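IPT/TIG domain-containing protein BACOVA_02650 (Bacteroides ovatus, PDB 5E7H) binds polysaccharide at the surface of the cell and probably captures xyloglucan there before its transport into the periplasm for degradation. Local coordinates at residues V15-F26 with F51-A61; V146-I157 with L214-Q224. All coordinates share one frame; numbering follows the deposited sequence.

Contact 1 of 2, residues V15-F26 with F51-A61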
# COMPACT_ATOMS: atom_id res chain seq x y z
N VAL A 15 -6.51 -8.88 -4.09
CA VAL A 15 -6.91 -10.21 -4.50
C VAL A 15 -6.84 -10.33 -6.04
O VAL A 15 -7.37 -9.49 -6.76
CB VAL A 15 -8.33 -10.56 -4.03
CG1 VAL A 15 -8.74 -11.91 -4.49
CG2 VAL A 15 -8.40 -10.48 -2.50
N GLY A 16 -6.15 -11.35 -6.52
CA GLY A 16 -5.97 -11.53 -7.95
C GLY A 16 -4.66 -10.99 -8.47
O GLY A 16 -4.38 -11.10 -9.66
N SER A 17 -3.87 -10.40 -7.58
CA SER A 17 -2.55 -9.88 -7.95
C SER A 17 -1.45 -10.79 -7.43
O SER A 17 -1.70 -11.71 -6.63
CB SER A 17 -2.37 -8.46 -7.43
OG SER A 17 -2.09 -8.45 -6.03
N THR A 18 -0.23 -10.57 -7.91
CA THR A 18 0.90 -11.43 -7.58
C THR A 18 1.53 -10.99 -6.28
O THR A 18 1.78 -9.80 -6.06
CB THR A 18 1.95 -11.41 -8.69
OG1 THR A 18 1.35 -11.85 -9.91
CG2 THR A 18 3.12 -12.34 -8.36
N VAL A 19 1.78 -11.97 -5.42
CA VAL A 19 2.54 -11.80 -4.19
C VAL A 19 3.91 -12.40 -4.41
O VAL A 19 4.01 -13.51 -4.91
CB VAL A 19 1.86 -12.51 -3.00
CG1 VAL A 19 2.58 -12.20 -1.68
CG2 VAL A 19 0.41 -12.10 -2.91
N THR A 20 4.95 -11.66 -4.04
CA THR A 20 6.32 -12.14 -4.20
C THR A 20 7.01 -12.12 -2.85
O THR A 20 6.87 -11.16 -2.10
CB THR A 20 7.11 -11.27 -5.20
OG1 THR A 20 6.42 -11.24 -6.45
CG2 THR A 20 8.49 -11.85 -5.43
N ILE A 21 7.70 -13.20 -2.53
CA ILE A 21 8.43 -13.35 -1.28
C ILE A 21 9.88 -13.63 -1.60
O ILE A 21 10.17 -14.56 -2.31
CB ILE A 21 7.87 -14.48 -0.41
CG1 ILE A 21 6.39 -14.25 -0.13
CG2 ILE A 21 8.68 -14.60 0.88
CD1 ILE A 21 5.72 -15.42 0.56
N THR A 22 10.78 -12.81 -1.07
CA THR A 22 12.21 -13.07 -1.25
C THR A 22 12.80 -13.66 0.02
O THR A 22 12.30 -13.43 1.13
CB THR A 22 12.98 -11.80 -1.61
OG1 THR A 22 12.90 -10.88 -0.53
CG2 THR A 22 12.40 -11.14 -2.84
N GLY A 23 13.87 -14.42 -0.13
CA GLY A 23 14.48 -15.07 1.01
C GLY A 23 15.54 -16.03 0.56
O GLY A 23 16.21 -15.80 -0.45
N GLN A 24 15.68 -17.12 1.30
CA GLN A 24 16.72 -18.09 1.01
C GLN A 24 16.22 -19.49 1.31
O GLN A 24 15.40 -19.69 2.21
CB GLN A 24 17.97 -17.79 1.84
CG GLN A 24 18.69 -16.52 1.42
CD GLN A 24 19.82 -16.15 2.37
OE1 GLN A 24 19.73 -16.36 3.58
NE2 GLN A 24 20.89 -15.59 1.81
N ASN A 25 16.74 -20.46 0.56
CA ASN A 25 16.50 -21.88 0.80
C ASN A 25 15.04 -22.30 0.61
O ASN A 25 14.54 -23.15 1.35
CB ASN A 25 16.94 -22.26 2.21
CG ASN A 25 18.33 -21.77 2.53
OD1 ASN A 25 19.23 -21.88 1.71
ND2 ASN A 25 18.51 -21.23 3.73
N PHE A 26 14.37 -21.71 -0.38
CA PHE A 26 13.01 -22.10 -0.73
C PHE A 26 13.08 -23.37 -1.58
O PHE A 26 12.69 -23.40 -2.75
CB PHE A 26 12.28 -20.96 -1.46
CG PHE A 26 12.03 -19.73 -0.62
CD1 PHE A 26 11.78 -19.81 0.74
CD2 PHE A 26 12.02 -18.47 -1.21
CE1 PHE A 26 11.53 -18.65 1.50
CE2 PHE A 26 11.77 -17.32 -0.46
CZ PHE A 26 11.52 -17.42 0.89
N PHE A 51 16.26 -20.58 -5.60
CA PHE A 51 15.49 -20.84 -4.39
C PHE A 51 15.45 -19.63 -3.45
O PHE A 51 15.31 -19.80 -2.24
CB PHE A 51 16.05 -22.04 -3.63
CG PHE A 51 16.36 -23.21 -4.52
CD1 PHE A 51 15.34 -23.99 -5.03
CD2 PHE A 51 17.67 -23.53 -4.84
CE1 PHE A 51 15.62 -25.08 -5.85
CE2 PHE A 51 17.96 -24.61 -5.66
CZ PHE A 51 16.93 -25.38 -6.16
N ASP A 52 15.58 -18.44 -4.01
CA ASP A 52 15.60 -17.22 -3.21
C ASP A 52 14.35 -16.36 -3.40
O ASP A 52 14.26 -15.26 -2.89
CB ASP A 52 16.84 -16.38 -3.53
CG ASP A 52 16.92 -15.96 -4.99
OD1 ASP A 52 15.97 -16.22 -5.76
OD2 ASP A 52 17.95 -15.36 -5.37
N GLU A 53 13.38 -16.88 -4.15
CA GLU A 53 12.14 -16.15 -4.38
C GLU A 53 10.99 -17.10 -4.70
O GLU A 53 11.17 -18.08 -5.41
CB GLU A 53 12.32 -15.14 -5.51
CG GLU A 53 11.07 -14.33 -5.83
CD GLU A 53 11.26 -13.39 -7.01
OE1 GLU A 53 10.57 -13.59 -8.03
OE2 GLU A 53 12.07 -12.45 -6.90
N ILE A 54 9.82 -16.81 -4.15
CA ILE A 54 8.62 -17.48 -4.60
C ILE A 54 7.55 -16.44 -4.90
O ILE A 54 7.54 -15.33 -4.34
CB ILE A 54 8.09 -18.51 -3.58
CG1 ILE A 54 7.68 -17.83 -2.28
CG2 ILE A 54 9.15 -19.59 -3.31
CD1 ILE A 54 6.99 -18.78 -1.30
N SER A 55 6.65 -16.80 -5.80
CA SER A 55 5.52 -15.95 -6.10
C SER A 55 4.27 -16.75 -6.42
O SER A 55 4.35 -17.91 -6.80
CB SER A 55 5.83 -15.01 -7.27
OG SER A 55 6.09 -15.74 -8.45
N PHE A 56 3.13 -16.10 -6.25
CA PHE A 56 1.83 -16.73 -6.48
C PHE A 56 0.79 -15.64 -6.53
O PHE A 56 1.00 -14.55 -5.98
CB PHE A 56 1.49 -17.73 -5.38
CG PHE A 56 1.53 -17.12 -4.01
CD1 PHE A 56 0.43 -16.49 -3.48
CD2 PHE A 56 2.70 -17.20 -3.26
CE1 PHE A 56 0.49 -15.92 -2.21
CE2 PHE A 56 2.76 -16.62 -2.00
CZ PHE A 56 1.66 -16.00 -1.48
N VAL A 57 -0.33 -15.94 -7.16
CA VAL A 57 -1.46 -15.05 -7.17
C VAL A 57 -2.30 -15.25 -5.91
O VAL A 57 -2.58 -16.40 -5.55
CB VAL A 57 -2.30 -15.31 -8.41
CG1 VAL A 57 -3.55 -14.46 -8.40
CG2 VAL A 57 -1.48 -15.03 -9.68
N LEU A 58 -2.68 -14.15 -5.24
CA LEU A 58 -3.52 -14.24 -4.04
C LEU A 58 -4.96 -14.61 -4.47
O LEU A 58 -5.60 -13.82 -5.15
CB LEU A 58 -3.50 -12.92 -3.26
CG LEU A 58 -4.25 -12.95 -1.92
CD1 LEU A 58 -3.54 -13.83 -0.92
CD2 LEU A 58 -4.42 -11.56 -1.38
N PRO A 59 -5.45 -15.80 -4.09
CA PRO A 59 -6.74 -16.23 -4.65
C PRO A 59 -7.98 -15.66 -3.96
O PRO A 59 -9.07 -15.67 -4.55
CB PRO A 59 -6.69 -17.74 -4.49
CG PRO A 59 -5.82 -17.98 -3.32
CD PRO A 59 -4.79 -16.88 -3.33
N GLN A 60 -7.82 -15.18 -2.73
CA GLN A 60 -8.93 -14.66 -1.94
C GLN A 60 -8.33 -13.83 -0.81
O GLN A 60 -7.15 -13.99 -0.51
CB GLN A 60 -9.81 -15.77 -1.38
CG GLN A 60 -9.05 -16.70 -0.44
CD GLN A 60 -9.81 -17.95 -0.04
OE1 GLN A 60 -9.62 -19.01 -0.62
NE2 GLN A 60 -10.65 -17.82 0.97
N ALA A 61 -9.14 -12.96 -0.21
CA ALA A 61 -8.67 -12.14 0.92
C ALA A 61 -8.77 -12.91 2.23
O ALA A 61 -9.81 -13.48 2.53
CB ALA A 61 -9.48 -10.87 1.02
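V19 trades a pair of backbone hydrogen bonds with F56, and I21 another with I54, joining strands 18-24 and 53-57 as antiparallel neighbours in one sheet of the immunoglobulin-like IPT/TIG domain. The strand axes approach to 4.5 Å and run at 163°. T18, T20 and T22 pair with V57, S55 and E53 in the non-hydrogen-bonded positions that alternate with these. The ladder runs on past the strand ends: G16 N reaches L58 O, and F26 N bonds to F51 O. V19, I21, I54 and F56 share the inward face, where V32 of the second sheet packs on both I54 and F56, and I34 on F56. The F56 ring stands with CG in the crowded position between backbone N and carbonyl carbon (chi1 55°); this brings it alongside V19, whose CB makes a CH-pi contact over one face, 4.1 Å from the centroid. I21 touches the same ring at its edge, CD1 to CE2 4.1 Å. On the other sheet face the T20 methyl CG2 rests 3.5 Å from CD of E53. At the far end the F26 ring crosses the I54 side chain at about a right angle, F26 CD2 lying 3.7 Å from I54 CG2.

Contact 2 of 2, residues V146-I157 with L214-Q224. With FMT (formic acid), chain E.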
# COMPACT_ATOMS: atom_id res chain seq x y z
N VAL A 146 -6.02 4.65 13.37
CA VAL A 146 -5.83 3.35 14.02
C VAL A 146 -6.09 3.51 15.52
O VAL A 146 -5.63 4.46 16.15
CB VAL A 146 -4.41 2.79 13.77
CG1 VAL A 146 -4.26 1.41 14.40
CG2 VAL A 146 -4.13 2.72 12.27
N ASN A 147 -6.82 2.56 16.10
CA ASN A 147 -7.12 2.57 17.50
C ASN A 147 -5.87 2.43 18.35
O ASN A 147 -4.94 1.73 17.95
CB ASN A 147 -8.08 1.42 17.81
CG ASN A 147 -8.80 1.59 19.13
OD1 ASN A 147 -8.22 1.51 20.21
ND2 ASN A 147 -10.11 1.81 19.04
N THR A 148 -5.84 3.06 19.52
CA THR A 148 -4.67 2.97 20.40
C THR A 148 -4.54 1.57 21.03
O THR A 148 -3.51 1.25 21.62
CB THR A 148 -4.67 4.05 21.51
OG1 THR A 148 -5.89 4.00 22.26
CG2 THR A 148 -4.48 5.43 20.90
N SER A 149 -5.56 0.73 20.89
CA SER A 149 -5.41 -0.68 21.29
C SER A 149 -4.51 -1.45 20.32
O SER A 149 -4.07 -2.57 20.63
CB SER A 149 -6.77 -1.37 21.40
OG SER A 149 -7.37 -1.46 20.12
N ILE A 150 -4.24 -0.86 19.16
CA ILE A 150 -3.38 -1.44 18.13
C ILE A 150 -2.05 -0.69 18.10
O ILE A 150 -0.99 -1.31 18.15
CB ILE A 150 -4.03 -1.38 16.74
CG1 ILE A 150 -5.39 -2.09 16.74
CG2 ILE A 150 -3.08 -1.97 15.69
CD1 ILE A 150 -5.32 -3.55 16.97
N ILE A 151 -2.11 0.65 18.03
CA ILE A 151 -0.91 1.48 18.13
C ILE A 151 -1.02 2.35 19.38
O ILE A 151 -1.75 3.34 19.40
CB ILE A 151 -0.71 2.38 16.89
CG1 ILE A 151 -0.62 1.53 15.63
CG2 ILE A 151 0.53 3.25 17.09
CD1 ILE A 151 -0.54 2.35 14.35
N PRO A 152 -0.29 2.01 20.44
CA PRO A 152 -0.38 2.82 21.65
C PRO A 152 -0.03 4.28 21.43
O PRO A 152 0.77 4.62 20.55
CB PRO A 152 0.64 2.16 22.59
CG PRO A 152 0.70 0.72 22.13
CD PRO A 152 0.51 0.79 20.65
N GLY A 153 -0.63 5.14 22.24
CA GLY A 153 -0.37 6.56 22.10
C GLY A 153 1.08 6.94 22.26
O GLY A 153 1.52 7.94 21.67
N ASN A 154 1.84 6.17 23.03
CA ASN A 154 3.22 6.57 23.29
C ASN A 154 4.21 6.09 22.22
O ASN A 154 5.43 6.33 22.37
CB ASN A 154 3.67 6.12 24.68
CG ASN A 154 3.73 4.60 24.86
OD1 ASN A 154 3.59 3.83 23.93
ND2 ASN A 154 3.98 4.19 26.09
N ILE A 155 3.73 5.47 21.15
CA ILE A 155 4.64 5.11 20.07
C ILE A 155 5.14 6.35 19.33
O ILE A 155 4.36 7.18 18.88
CB ILE A 155 3.99 4.17 19.06
CG1 ILE A 155 3.47 2.90 19.75
CG2 ILE A 155 4.95 3.85 17.92
CD1 ILE A 155 4.54 2.09 20.47
N PRO A 156 6.46 6.51 19.19
CA PRO A 156 6.94 7.64 18.37
C PRO A 156 6.50 7.60 16.92
O PRO A 156 6.44 6.52 16.32
CB PRO A 156 8.46 7.48 18.44
CG PRO A 156 8.71 6.74 19.69
CD PRO A 156 7.57 5.77 19.79
N ILE A 157 6.17 8.77 16.37
CA ILE A 157 5.84 8.87 14.97
C ILE A 157 7.00 8.33 14.12
O ILE A 157 6.77 7.72 13.07
CB ILE A 157 5.49 10.33 14.59
CG1 ILE A 157 4.22 10.79 15.33
CG2 ILE A 157 5.39 10.51 13.07
CD1 ILE A 157 2.97 10.02 15.03
N LEU A 214 6.04 7.89 8.46
CA LEU A 214 4.92 8.74 8.85
C LEU A 214 5.42 10.14 9.21
O LEU A 214 4.67 11.10 9.05
CB LEU A 214 4.15 8.11 10.02
CG LEU A 214 2.83 8.81 10.40
CD1 LEU A 214 1.84 8.82 9.23
CD2 LEU A 214 2.17 8.11 11.61
N SER A 215 6.67 10.27 9.64
CA SER A 215 7.24 11.59 9.92
C SER A 215 7.33 12.49 8.68
O SER A 215 7.52 13.70 8.82
CB SER A 215 8.63 11.44 10.54
OG SER A 215 9.54 10.81 9.65
N SER A 216 7.21 11.90 7.49
CA SER A 216 7.24 12.72 6.27
C SER A 216 5.90 13.40 6.00
O SER A 216 5.83 14.26 5.12
CB SER A 216 7.66 11.88 5.06
OG SER A 216 6.64 11.00 4.67
N VAL A 217 4.86 13.06 6.77
CA VAL A 217 3.58 13.77 6.62
C VAL A 217 3.04 14.23 7.99
O VAL A 217 2.12 15.04 8.03
CB VAL A 217 2.52 12.94 5.76
CG1 VAL A 217 3.05 11.67 5.20
CG2 VAL A 217 1.13 12.86 6.34
N VAL A 218 3.68 13.83 9.10
CA VAL A 218 3.23 14.17 10.45
C VAL A 218 4.40 14.74 11.24
O VAL A 218 5.47 14.13 11.29
CB VAL A 218 2.67 12.90 11.17
CG1 VAL A 218 2.45 13.18 12.67
CG2 VAL A 218 1.38 12.41 10.46
N ALA A 219 4.19 15.91 11.87
CA ALA A 219 5.26 16.63 12.57
C ALA A 219 5.34 16.33 14.07
O ALA A 219 6.30 16.72 14.74
CB ALA A 219 5.08 18.11 12.37
N ASP A 220 4.32 15.66 14.60
CA ASP A 220 4.20 15.43 16.04
C ASP A 220 5.18 14.36 16.55
O ASP A 220 5.70 13.55 15.78
CB ASP A 220 2.76 15.04 16.35
CG ASP A 220 1.77 16.01 15.73
OD1 ASP A 220 1.58 17.10 16.30
OD2 ASP A 220 1.22 15.70 14.66
N ALA A 221 5.43 14.37 17.85
CA ALA A 221 6.40 13.48 18.45
C ALA A 221 5.89 12.04 18.57
O ALA A 221 6.58 11.09 18.18
CB ALA A 221 6.80 14.00 19.80
N THR A 222 4.69 11.88 19.13
CA THR A 222 4.11 10.56 19.34
C THR A 222 2.75 10.42 18.68
O THR A 222 2.14 11.42 18.27
CB THR A 222 3.92 10.23 20.82
OG1 THR A 222 2.90 11.09 21.34
CG2 THR A 222 5.20 10.40 21.64
N TYR A 223 2.27 9.19 18.60
CA TYR A 223 0.99 8.91 17.98
C TYR A 223 -0.12 9.65 18.75
O TYR A 223 -1.02 10.21 18.12
CB TYR A 223 0.77 7.39 17.90
CG TYR A 223 -0.41 7.00 17.09
CD1 TYR A 223 -0.52 7.37 15.75
CD2 TYR A 223 -1.43 6.27 17.66
CE1 TYR A 223 -1.65 7.03 15.01
CE2 TYR A 223 -2.55 5.91 16.93
CZ TYR A 223 -2.67 6.30 15.62
OH TYR A 223 -3.78 5.97 14.86
N GLN A 224 -0.06 9.68 20.08
CA GLN A 224 -1.08 10.40 20.85
C GLN A 224 -1.09 11.89 20.52
O GLN A 224 -2.15 12.53 20.47
CB GLN A 224 -0.88 10.22 22.35
CG GLN A 224 -2.02 10.82 23.20
CD GLN A 224 -3.35 10.16 22.89
OE1 GLN A 224 -3.72 9.17 23.50
NE2 GLN A 224 -4.09 10.74 21.94
C FMT E . -12.50 1.61 16.43
O1 FMT E . -12.06 0.46 16.19
O2 FMT E . -11.73 2.61 16.32
O HOH W 1 8.28 8.01 10.70
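Y223 and I157 are the two large bumps, each set into a hollow of the partner segment, where the loop between strands 133-142 and 160-168 of the xyloglucan-binding domain meets the start of helix 223-227. The Y223 ring slots into the curl of 146-155. I151 CG2 sits over one ring face, 4.0 Å from the centroid in a CH-pi contact, and its side chain crosses the tyrosine at about a right angle. The Y223 ring swings out from the backbone (chi1 -170°, CG opposite N), and its OH donates to V146 O at 2.7 Å, on a lone pair in the carbonyl plane. I157 plugs the second hollow: CG2 lies against S215 N at 3.7 Å, while CD1 is 4.0 Å from both L214 CD2 and V218 CG1 and meets the Y223 ring at its edge. G153 comes close to Q224, CA to CB 3.7 Å, where a side chain on the glycine would collide. Backbone bonds stitch the seam: Q224 N to G153 O, Y223 N to I155 O, I157 N to A221 O. A water bridges I157 O and S215 N. Cutting Y223 back to an alanine is likely to leave V146 O without its hydroxyl partner and to open a gap against I151 CG2. The first helix amides, of Y223 and Q224, find acceptors in the loop, so polar backbone and apolar side chains alike tie the two.

Overall arrangement
Contact 1 belongs to the IPT/TIG domain and contact 2 to the xyloglucan-binding domain, so the two lie in separate modules of the chain. They follow one another in sequence and lie on opposite sides of the chain's centre. The centres of contact 1 and contact 2 are 31 Å apart, and their nearest atoms about 18 Å. A different sodium ion lies near each, bound by no residue of either contact. The V15 side chain is about 10 Å from the bound sodium ion held by N92, N119, T121 and D253. The Q224 side chain is about 7 Å from the bound sodium ion at L227 and N230. V15 N also bonds to N119 OD1, linking the start of 15-26 to the xyloglucan-binding domain.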